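Uncharacterized protein from Bombyx mori probably reduces carbonyl compounds such as aldehydes and ketones with a nicotinamide cofactor. Local coordinates of one contact, PDB 5AZ0 (chain A, 2.20 Å), residues Ile69-Phe74 and Ile101-Trp106, beside the matching contact of the related aldo-keto reductase family 1 member C1 from Caenorhabditis elegans, PDB 1QWK (chain B, 1.60 Å), residues Ile46-Val51 and Ile78-Trp83. One frame, after least-squares fit of the local backbone (RMSD 0.36 Å); residues are numbered along the deposited sequences.

Structure 1 (5AZ0); sequences IDTAHF and ITTKVW.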
# COMPACT_ATOMS: atom_id res chain seq x y z
N ILE A 69 -5.83 6.74 -4.45
CA ILE A 69 -6.29 6.55 -3.11
C ILE A 69 -6.23 5.06 -2.73
O ILE A 69 -6.84 4.23 -3.37
CB ILE A 69 -7.78 7.00 -3.00
CG1 ILE A 69 -7.95 8.46 -3.37
CG2 ILE A 69 -8.28 6.80 -1.56
CD1 ILE A 69 -9.43 8.80 -3.60
N ASP A 70 -5.54 4.74 -1.64
CA ASP A 70 -5.31 3.36 -1.23
C ASP A 70 -6.12 3.12 -0.03
O ASP A 70 -5.96 3.83 0.99
CB ASP A 70 -3.81 3.14 -0.89
CG ASP A 70 -3.50 1.70 -0.53
OD1 ASP A 70 -3.36 0.89 -1.49
OD2 ASP A 70 -3.40 1.39 0.72
N THR A 71 -7.07 2.19 -0.12
CA THR A 71 -7.76 1.85 1.07
C THR A 71 -7.96 0.35 1.16
O THR A 71 -7.41 -0.39 0.38
CB THR A 71 -9.12 2.64 1.20
OG1 THR A 71 -9.55 2.56 2.57
CG2 THR A 71 -10.20 2.11 0.32
N ALA A 72 -8.76 -0.09 2.13
CA ALA A 72 -8.98 -1.52 2.39
C ALA A 72 -10.25 -1.75 3.24
O ALA A 72 -10.56 -0.91 4.00
CB ALA A 72 -7.77 -2.14 3.10
N HIS A 73 -10.91 -2.89 3.11
CA HIS A 73 -11.92 -3.27 4.05
C HIS A 73 -11.45 -3.11 5.49
O HIS A 73 -12.10 -2.41 6.32
CB HIS A 73 -12.37 -4.69 3.78
CG HIS A 73 -13.40 -5.18 4.74
ND1 HIS A 73 -13.66 -6.52 4.93
CD2 HIS A 73 -14.23 -4.51 5.58
CE1 HIS A 73 -14.62 -6.65 5.84
NE2 HIS A 73 -14.97 -5.43 6.26
N PHE A 74 -10.27 -3.65 5.78
CA PHE A 74 -9.70 -3.55 7.12
C PHE A 74 -9.51 -2.15 7.69
O PHE A 74 -9.36 -2.02 8.87
CB PHE A 74 -8.35 -4.29 7.16
CG PHE A 74 -7.78 -4.44 8.54
CD1 PHE A 74 -8.36 -5.31 9.44
CD2 PHE A 74 -6.61 -3.75 8.92
CE1 PHE A 74 -7.83 -5.47 10.75
CE2 PHE A 74 -6.06 -3.91 10.22
CZ PHE A 74 -6.68 -4.76 11.13
N ILE A 101 -8.46 4.07 -7.51
CA ILE A 101 -8.86 3.70 -6.18
C ILE A 101 -8.64 2.22 -5.93
O ILE A 101 -9.05 1.38 -6.71
CB ILE A 101 -10.35 4.02 -5.96
CG1 ILE A 101 -10.56 5.54 -6.11
CG2 ILE A 101 -10.84 3.55 -4.59
CD1 ILE A 101 -12.04 5.87 -6.23
N THR A 102 -7.94 1.94 -4.87
CA THR A 102 -7.56 0.54 -4.49
C THR A 102 -8.28 0.13 -3.21
O THR A 102 -8.39 0.92 -2.26
CB THR A 102 -6.05 0.47 -4.18
OG1 THR A 102 -5.31 0.69 -5.38
CG2 THR A 102 -5.65 -0.94 -3.69
N THR A 103 -8.81 -1.08 -3.17
CA THR A 103 -9.23 -1.66 -1.91
C THR A 103 -8.64 -3.09 -1.78
O THR A 103 -7.91 -3.53 -2.66
CB THR A 103 -10.76 -1.62 -1.65
OG1 THR A 103 -10.98 -1.98 -0.27
CG2 THR A 103 -11.50 -2.58 -2.52
N LYS A 104 -8.95 -3.79 -0.69
CA LYS A 104 -8.22 -4.99 -0.29
C LYS A 104 -9.15 -5.94 0.50
O LYS A 104 -10.04 -5.48 1.18
CB LYS A 104 -6.94 -4.69 0.49
CG LYS A 104 -6.09 -3.58 -0.08
CD LYS A 104 -4.91 -3.25 0.83
CE LYS A 104 -4.39 -1.90 0.37
NZ LYS A 104 -3.39 -1.32 1.25
N VAL A 105 -8.96 -7.24 0.29
CA VAL A 105 -9.79 -8.32 0.85
C VAL A 105 -8.94 -8.94 1.95
O VAL A 105 -7.74 -9.43 1.70
CB VAL A 105 -10.00 -9.39 -0.23
CG1 VAL A 105 -10.68 -10.67 0.31
CG2 VAL A 105 -10.85 -8.79 -1.35
N TRP A 106 -9.54 -9.05 3.13
CA TRP A 106 -8.86 -9.55 4.30
C TRP A 106 -8.88 -11.07 4.44
O TRP A 106 -9.49 -11.80 3.59
CB TRP A 106 -9.50 -8.85 5.53
CG TRP A 106 -8.73 -8.82 6.84
CD1 TRP A 106 -9.09 -9.46 8.01
CD2 TRP A 106 -7.53 -8.08 7.16
NE1 TRP A 106 -8.19 -9.19 9.01
CE2 TRP A 106 -7.23 -8.34 8.55
CE3 TRP A 106 -6.68 -7.27 6.43
CZ2 TRP A 106 -6.13 -7.80 9.19
CZ3 TRP A 106 -5.57 -6.70 7.06
CH2 TRP A 106 -5.30 -6.97 8.43
O HOH W 1 -2.96 1.21 -4.15
O HOH W 2 -12.11 -8.31 3.39
O HOH W 3 -8.76 -5.61 3.96
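F74 stacks on W106 just past the parallel strands 68-70 and 100-105, neighbours in the TIM barrel that helix 78-90 joins into a beta-alpha-beta unit. The stack is offset: the F74 ring and the six-membered ring of W106 have centroids 3.6 Å apart and planes 5° from parallel. H73 CB lies 3.6 Å from K104 O, and a water bridges H73 ND1 to W106 N. K104 is extended (chi4 171°). Its CB meets A72 CB at 3.7 Å, CG passes T71 O at 3.5 Å, CD remains 3.8 Å from T71 O, and CE is 3.5 Å from D70 OD2. NZ makes a salt bridge to the syn lone pair of D70 OD2 (2.8 Å) and bonds Y75 OH and Q197 OE1, consistent with the family's Asp-Tyr-Lys-His tetrad. One water joins D70 OD1 to T102 OG1.

Structure 2 (1QWK); sequences IDTASV and ITTKAW.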
# COMPACT_ATOMS: atom_id res chain seq x y z
N ILE B 46 -6.08 6.67 -4.48
CA ILE B 46 -6.43 6.52 -3.07
C ILE B 46 -6.36 5.03 -2.77
O ILE B 46 -7.01 4.22 -3.44
CB ILE B 46 -7.87 7.02 -2.76
CG1 ILE B 46 -8.02 8.50 -3.17
CG2 ILE B 46 -8.17 6.85 -1.28
CD1 ILE B 46 -6.97 9.42 -2.57
N ASP B 47 -5.58 4.67 -1.75
CA ASP B 47 -5.41 3.27 -1.37
C ASP B 47 -6.09 3.00 -0.03
O ASP B 47 -5.79 3.65 0.97
CB ASP B 47 -3.92 2.94 -1.25
CG ASP B 47 -3.68 1.48 -0.96
OD1 ASP B 47 -3.55 0.69 -1.93
OD2 ASP B 47 -3.64 1.10 0.23
N THR B 48 -7.00 2.03 -0.02
CA THR B 48 -7.71 1.68 1.19
C THR B 48 -7.78 0.16 1.35
O THR B 48 -7.14 -0.58 0.60
CB THR B 48 -9.14 2.29 1.18
OG1 THR B 48 -9.76 2.08 2.45
CG2 THR B 48 -9.98 1.65 0.09
N ALA B 49 -8.56 -0.29 2.32
CA ALA B 49 -8.72 -1.72 2.59
C ALA B 49 -9.95 -1.92 3.45
O ALA B 49 -10.27 -1.08 4.29
CB ALA B 49 -7.49 -2.25 3.32
N SER B 50 -10.65 -3.03 3.24
CA SER B 50 -11.85 -3.28 4.02
C SER B 50 -11.54 -3.28 5.52
O SER B 50 -12.34 -2.80 6.32
CB SER B 50 -12.48 -4.62 3.62
OG SER B 50 -11.65 -5.71 3.96
N VAL B 51 -10.37 -3.79 5.89
CA VAL B 51 -10.00 -3.86 7.30
C VAL B 51 -9.76 -2.51 7.99
O VAL B 51 -9.82 -2.42 9.22
CB VAL B 51 -8.75 -4.77 7.51
CG1 VAL B 51 -7.49 -4.03 7.10
CG2 VAL B 51 -8.68 -5.24 8.95
N ILE B 78 -8.90 4.09 -7.63
CA ILE B 78 -9.22 3.61 -6.29
C ILE B 78 -8.78 2.16 -6.10
O ILE B 78 -9.15 1.28 -6.87
CB ILE B 78 -10.75 3.69 -6.01
CG1 ILE B 78 -11.25 5.12 -6.25
CG2 ILE B 78 -11.05 3.21 -4.60
CD1 ILE B 78 -10.55 6.18 -5.44
N THR B 79 -7.98 1.93 -5.06
CA THR B 79 -7.48 0.59 -4.73
C THR B 79 -8.03 0.15 -3.38
O THR B 79 -8.03 0.92 -2.44
CB THR B 79 -5.94 0.58 -4.56
OG1 THR B 79 -5.31 0.94 -5.79
CG2 THR B 79 -5.45 -0.81 -4.12
N THR B 80 -8.53 -1.08 -3.30
CA THR B 80 -8.96 -1.58 -2.01
C THR B 80 -8.48 -3.01 -1.89
O THR B 80 -8.01 -3.60 -2.88
CB THR B 80 -10.49 -1.47 -1.76
OG1 THR B 80 -10.73 -1.65 -0.36
CG2 THR B 80 -11.26 -2.52 -2.54
N LYS B 81 -8.57 -3.57 -0.69
CA LYS B 81 -8.06 -4.92 -0.45
C LYS B 81 -8.98 -5.80 0.37
O LYS B 81 -9.65 -5.33 1.30
CB LYS B 81 -6.71 -4.82 0.26
CG LYS B 81 -5.80 -3.70 -0.24
CD LYS B 81 -4.47 -3.72 0.50
CE LYS B 81 -3.71 -2.42 0.31
NZ LYS B 81 -4.40 -1.29 1.02
N ALA B 82 -9.01 -7.08 0.03
CA ALA B 82 -9.83 -8.05 0.75
C ALA B 82 -9.07 -8.53 1.97
O ALA B 82 -7.88 -8.85 1.88
CB ALA B 82 -10.16 -9.24 -0.17
N TRP B 83 -9.74 -8.58 3.12
CA TRP B 83 -9.10 -9.03 4.36
C TRP B 83 -9.09 -10.56 4.43
O TRP B 83 -9.68 -11.24 3.58
CB TRP B 83 -9.82 -8.43 5.58
CG TRP B 83 -9.07 -8.61 6.86
CD1 TRP B 83 -9.57 -9.06 8.04
CD2 TRP B 83 -7.67 -8.37 7.08
NE1 TRP B 83 -8.57 -9.12 8.99
CE2 TRP B 83 -7.40 -8.70 8.43
CE3 TRP B 83 -6.62 -7.91 6.27
CZ2 TRP B 83 -6.11 -8.59 8.99
CZ3 TRP B 83 -5.34 -7.80 6.83
CH2 TRP B 83 -5.10 -8.14 8.17
O HOH W 4 -2.77 0.99 -4.81
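V51 CG2 sits over a face of W83, 3.7 Å from the five-membered-ring centroid and 8° off its normal, a CH-pi contact. S50 CB is 3.7 Å from K81 O, and S50 OG hydrogen-bonds E86 OE1, which also takes a hydrogen bond from W83 N. K81 bends at its last torsion (chi4 69°). Its CB lies 4.1 Å from A49 CB, CG passes T48 O at 3.5 Å, CD remains 4.1 Å from T48 O, and CE is 3.5 Å from D47 OD2. NZ makes a salt bridge to D47 OD2 (2.6 Å), syn but 25° out of the carboxylate plane, and bonds T48 O at 2.9 Å from above the carbonyl plane. Its bond to Y52 OH, the predicted proton donor whose pKa K81 is predicted to lower, is weak. One water links D47 OD1 with T79 OG1.

What differs
Backbone CA atoms coincide within the error, and the strand bond T102(A) N to I69(A) O, 3.0 Å, recurs between T79(B) N and I46(B) O. The salt bridge of D70(A) with K104(A) is repeated by D47(B) with K81(B), the water beside each aspartate stands at the same place, and the side chains of D70(A), T71(A), T102(A) and T103(A) keep theirs. At H73(A)/S50(B) the CB atoms coincide, but chi1 is 179° against 66°: the whole imidazole has no counterpart in S50(B), and the hydroxyl has none in H73(A). The water modelled between H73(A) and W106(A) is given for structure 1 only. At F74(A)/V51(B) the touch on the tryptophan persists, F74(A) CB to W106(A) CD2 at 3.9 Å and V51(B) CB to W83(B) CD2 at 3.8 Å. CG of F74(A) and CG2 of V51(B) are 1.3 Å apart after superposition. Beyond this, CD2, CE1, CE2 and CZ of F74(A) have no counterpart in V51(B), and CG1 of V51(B) has none in F74(A). V105(A) carries two methyls that A82(B) lacks. The models of I69(A) and I46(B) differ in chi2, with CD1 atoms 2.7 Å apart. Finally, K81(B) NZ bonds T48(B) O at 2.9 Å, whereas K104(A) NZ and T71(A) O are 4.2 Å apart, too far for a bond.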